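Local coordinates for dihydrodipicolinate synthase family protein (Sinorhizobium meliloti, PDB 4DNH) that is of unknown function but adopts a TIM-barrel fold and probably belongs among relatives of dihydrodipicolinate synthase, at residues A[327-339]-A[367-381]. Sequence-based numbering, arbitrary orientation.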
# COMPACT_ATOMS: atom_id res chain seq x y z
N VAL A 327 5.55 -5.43 6.76
CA VAL A 327 5.32 -4.01 6.99
C VAL A 327 5.04 -3.73 8.48
O VAL A 327 5.69 -2.89 9.10
CB VAL A 327 4.18 -3.52 6.06
CG1 VAL A 327 3.64 -2.17 6.53
CG2 VAL A 327 4.70 -3.43 4.62
N VAL A 328 4.08 -4.47 9.04
CA VAL A 328 3.73 -4.34 10.43
C VAL A 328 4.88 -4.80 11.33
O VAL A 328 5.13 -4.20 12.38
CB VAL A 328 2.45 -5.12 10.72
CG1 VAL A 328 2.10 -5.05 12.20
CG2 VAL A 328 1.31 -4.61 9.85
N PHE A 329 5.60 -5.84 10.94
CA PHE A 329 6.78 -6.21 11.73
C PHE A 329 7.78 -5.05 11.80
O PHE A 329 8.38 -4.80 12.84
CB PHE A 329 7.47 -7.45 11.18
CG PHE A 329 8.58 -7.96 12.06
CD1 PHE A 329 8.31 -8.52 13.30
CD2 PHE A 329 9.90 -7.90 11.64
CE1 PHE A 329 9.32 -9.00 14.11
CE2 PHE A 329 10.92 -8.38 12.44
CZ PHE A 329 10.63 -8.93 13.68
N LEU A 330 7.95 -4.35 10.69
CA LEU A 330 8.86 -3.24 10.70
C LEU A 330 8.31 -2.08 11.56
O LEU A 330 9.06 -1.49 12.34
CB LEU A 330 9.23 -2.82 9.27
CG LEU A 330 10.48 -1.91 9.22
CD1 LEU A 330 11.63 -2.43 10.08
CD2 LEU A 330 10.92 -1.57 7.79
N ALA A 331 7.01 -1.79 11.47
CA ALA A 331 6.40 -0.84 12.41
C ALA A 331 6.69 -1.21 13.86
O ALA A 331 7.00 -0.33 14.66
CB ALA A 331 4.90 -0.73 12.18
N TYR A 332 6.59 -2.50 14.20
CA TYR A 332 6.85 -3.01 15.55
C TYR A 332 8.29 -2.81 15.97
O TYR A 332 8.56 -2.42 17.11
CB TYR A 332 6.50 -4.50 15.65
CG TYR A 332 6.98 -5.20 16.91
CD1 TYR A 332 6.38 -4.94 18.15
CD2 TYR A 332 8.02 -6.14 16.86
CE1 TYR A 332 6.81 -5.58 19.31
CE2 TYR A 332 8.45 -6.79 18.01
CZ TYR A 332 7.83 -6.51 19.23
OH TYR A 332 8.26 -7.14 20.38
N LEU A 333 9.22 -3.06 15.06
CA LEU A 333 10.64 -2.82 15.35
C LEU A 333 10.90 -1.34 15.59
O LEU A 333 11.78 -1.00 16.37
CB LEU A 333 11.54 -3.33 14.22
CG LEU A 333 11.64 -4.85 14.05
CD1 LEU A 333 12.45 -5.13 12.79
CD2 LEU A 333 12.22 -5.54 15.28
N ASN A 334 10.15 -0.48 14.91
CA ASN A 334 10.37 0.96 15.01
C ASN A 334 9.55 1.58 16.13
O ASN A 334 9.52 2.80 16.28
CB ASN A 334 10.04 1.63 13.68
CG ASN A 334 11.08 1.35 12.63
OD1 ASN A 334 12.27 1.39 12.90
ND2 ASN A 334 10.63 1.07 11.40
N GLY A 335 8.87 0.74 16.91
CA GLY A 335 8.14 1.20 18.09
C GLY A 335 6.88 2.00 17.80
O GLY A 335 6.47 2.80 18.61
N LEU A 336 6.28 1.79 16.64
CA LEU A 336 5.07 2.51 16.27
C LEU A 336 3.88 1.80 16.86
O LEU A 336 2.78 2.35 16.94
CB LEU A 336 4.96 2.62 14.76
CG LEU A 336 6.23 3.15 14.06
CD1 LEU A 336 6.04 3.20 12.56
CD2 LEU A 336 6.67 4.51 14.61
N GLN A 337 4.12 0.56 17.28
CA GLN A 337 3.16 -0.22 18.04
C GLN A 337 3.95 -1.12 18.98
O GLN A 337 5.15 -1.29 18.80
CB GLN A 337 2.22 -1.01 17.13
CG GLN A 337 2.85 -1.97 16.13
CD GLN A 337 1.81 -2.52 15.16
OE1 GLN A 337 1.35 -1.80 14.26
NE2 GLN A 337 1.40 -3.77 15.36
N ASP A 338 3.28 -1.66 19.99
CA ASP A 338 3.95 -2.36 21.09
C ASP A 338 3.82 -3.86 21.03
O ASP A 338 4.29 -4.56 21.92
CB ASP A 338 3.37 -1.89 22.42
CG ASP A 338 3.67 -0.44 22.69
OD1 ASP A 338 4.71 0.06 22.18
OD2 ASP A 338 2.86 0.19 23.41
N HIS A 339 3.19 -4.36 19.99
CA HIS A 339 2.97 -5.78 19.84
C HIS A 339 3.10 -6.12 18.40
O HIS A 339 3.19 -5.25 17.54
CB HIS A 339 1.56 -6.11 20.30
CG HIS A 339 0.51 -5.35 19.54
ND1 HIS A 339 0.05 -5.76 18.32
CD2 HIS A 339 -0.12 -4.16 19.81
CE1 HIS A 339 -0.86 -4.89 17.88
NE2 HIS A 339 -0.96 -3.91 18.78
N ALA A 367 16.57 1.93 7.76
CA ALA A 367 15.13 1.92 8.05
C ALA A 367 14.76 1.54 9.49
O ALA A 367 13.57 1.48 9.82
CB ALA A 367 14.39 1.00 7.06
N LEU A 368 15.75 1.29 10.33
CA LEU A 368 15.51 1.15 11.77
C LEU A 368 15.71 2.50 12.47
O LEU A 368 16.85 2.90 12.74
CB LEU A 368 16.44 0.10 12.39
CG LEU A 368 16.40 -1.31 11.82
CD1 LEU A 368 17.47 -2.16 12.50
CD2 LEU A 368 15.02 -1.94 11.99
N ALA A 369 14.61 3.22 12.72
CA ALA A 369 14.68 4.56 13.35
C ALA A 369 15.45 4.53 14.67
O ALA A 369 16.23 5.44 14.97
CB ALA A 369 13.28 5.14 13.56
N ASP A 370 15.24 3.45 15.44
CA ASP A 370 15.88 3.28 16.74
C ASP A 370 16.51 1.88 16.87
O ASP A 370 15.85 0.94 17.32
CB ASP A 370 14.86 3.53 17.86
CG ASP A 370 15.50 3.68 19.22
OD1 ASP A 370 16.75 3.75 19.30
OD2 ASP A 370 14.75 3.73 20.21
N PRO A 371 17.79 1.74 16.45
CA PRO A 371 18.48 0.45 16.39
C PRO A 371 18.51 -0.32 17.70
O PRO A 371 18.28 -1.53 17.69
CB PRO A 371 19.90 0.83 15.95
CG PRO A 371 19.70 2.07 15.15
CD PRO A 371 18.60 2.82 15.85
N GLU A 372 18.76 0.35 18.82
CA GLU A 372 18.74 -0.31 20.13
C GLU A 372 17.37 -0.90 20.50
O GLU A 372 17.28 -2.05 20.94
CB GLU A 372 19.27 0.62 21.21
CG GLU A 372 20.79 0.66 21.26
CD GLU A 372 21.35 1.82 22.06
OE1 GLU A 372 20.60 2.42 22.87
OE2 GLU A 372 22.55 2.13 21.88
N LEU A 373 16.31 -0.13 20.28
CA LEU A 373 14.94 -0.61 20.48
C LEU A 373 14.60 -1.74 19.49
O LEU A 373 14.07 -2.79 19.90
CB LEU A 373 13.94 0.54 20.35
CG LEU A 373 12.44 0.22 20.52
CD1 LEU A 373 12.08 -0.22 21.94
CD2 LEU A 373 11.59 1.41 20.07
N ALA A 374 14.92 -1.55 18.21
CA ALA A 374 14.70 -2.58 17.21
C ALA A 374 15.36 -3.89 17.63
O ALA A 374 14.74 -4.96 17.53
CB ALA A 374 15.20 -2.14 15.85
N THR A 375 16.60 -3.79 18.12
CA THR A 375 17.36 -4.96 18.55
C THR A 375 16.73 -5.64 19.75
O THR A 375 16.69 -6.87 19.80
CB THR A 375 18.83 -4.59 18.84
OG1 THR A 375 19.43 -4.14 17.62
CG2 THR A 375 19.65 -5.79 19.35
N ALA A 376 16.23 -4.86 20.70
CA ALA A 376 15.59 -5.42 21.90
C ALA A 376 14.31 -6.16 21.52
O ALA A 376 14.06 -7.27 21.99
CB ALA A 376 15.29 -4.33 22.93
N ARG A 377 13.52 -5.54 20.66
CA ARG A 377 12.31 -6.15 20.15
C ARG A 377 12.55 -7.42 19.36
O ARG A 377 11.84 -8.41 19.57
CB ARG A 377 11.48 -5.14 19.37
CG ARG A 377 10.48 -4.47 20.28
CD ARG A 377 10.16 -3.05 19.91
NE ARG A 377 9.34 -2.47 20.98
CZ ARG A 377 8.13 -1.96 20.80
NH1 ARG A 377 7.58 -1.93 19.59
NH2 ARG A 377 7.48 -1.47 21.84
N MSE A 378 13.57 -7.42 18.49
CA MSE A 378 14.00 -8.65 17.82
C MSE A 378 14.39 -9.71 18.82
O MSE A 378 14.09 -10.89 18.61
CB MSE A 378 15.14 -8.39 16.84
CG MSE A 378 15.46 -9.63 16.00
SE MSE A 378 14.23 -9.92 14.47
CE MSE A 378 13.79 -11.80 14.83
N ARG A 379 15.06 -9.32 19.90
CA ARG A 379 15.46 -10.28 20.93
C ARG A 379 14.24 -10.92 21.59
O ARG A 379 14.25 -12.12 21.86
CB ARG A 379 16.35 -9.62 21.99
CG ARG A 379 17.83 -9.93 21.87
CD ARG A 379 18.63 -8.63 21.92
NE ARG A 379 19.89 -8.73 22.65
CZ ARG A 379 21.06 -9.09 22.12
NH1 ARG A 379 21.15 -9.40 20.84
NH2 ARG A 379 22.15 -9.14 22.88
N ARG A 380 13.20 -10.12 21.85
CA ARG A 380 11.97 -10.63 22.47
C ARG A 380 11.25 -11.60 21.56
O ARG A 380 10.65 -12.57 22.03
CB ARG A 380 11.03 -9.49 22.90
CG ARG A 380 11.19 -9.07 24.35
CD ARG A 380 9.98 -8.35 24.92
NE ARG A 380 10.10 -6.89 24.85
CZ ARG A 380 9.31 -6.09 24.13
NH1 ARG A 380 8.31 -6.58 23.39
NH2 ARG A 380 9.52 -4.78 24.14
N VAL A 381 11.33 -11.34 20.25
CA VAL A 381 10.74 -12.21 19.24
C VAL A 381 11.49 -13.55 19.14
O VAL A 381 10.86 -14.62 19.13
CB VAL A 381 10.65 -11.50 17.87
CG1 VAL A 381 10.23 -12.47 16.77
CG2 VAL A 381 9.66 -10.33 17.96
O HOH W 1 13.82 0.76 15.20
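Arg377 lays its CD over one face of the Tyr332 ring, offset toward the rim, and its guanidinium runs on with its plane only 26° from that of the ring. At the edge of the guanidinium lie the carbonyls of Tyr332 and Gln337 and the carboxylate of Asp338; at the edge of the Phe329 ring sits the selenomethionine Met378, its SE 3.8 Å from CZ in a Met-aromatic contact, while Leu333 CG covers one face. The setting is the C-terminal helical part of a TIM-barrel chain, where helix 323-333 ends in a Schellman motif, Gly335 at C-prime, against helix 371-384. Arg377 ties the last turn of that first helix to the loop after it: NH1 gives one hydrogen to Tyr332 O (2.7 Å) and one to Gln337 O (2.6 Å), both in the carbonyl planes, and NH2 makes a salt bridge to Asp338 OD1 (3.2 Å), met on the anti side but tilted out of the carboxylate plane. A leucine in its place would probably leave the Gln337 carbonyl without this donor, Asp338 without its mate, and the turn freer to shift. Val381 CG2 packs 3.7 Å from Tyr332 CE2, and Leu333 CB meets Ala374 CB. With CG anti to its carbonyl carbon (chi1 -72°), the amide of Asn334 reaches the loop just before helix 371-384, where its OD1 accepts from Ala369 N (3.0 Å), the donor standing above the carbonyl plane; a water lies 2.8 Å from the same OD1 and accepts from Asp370 N.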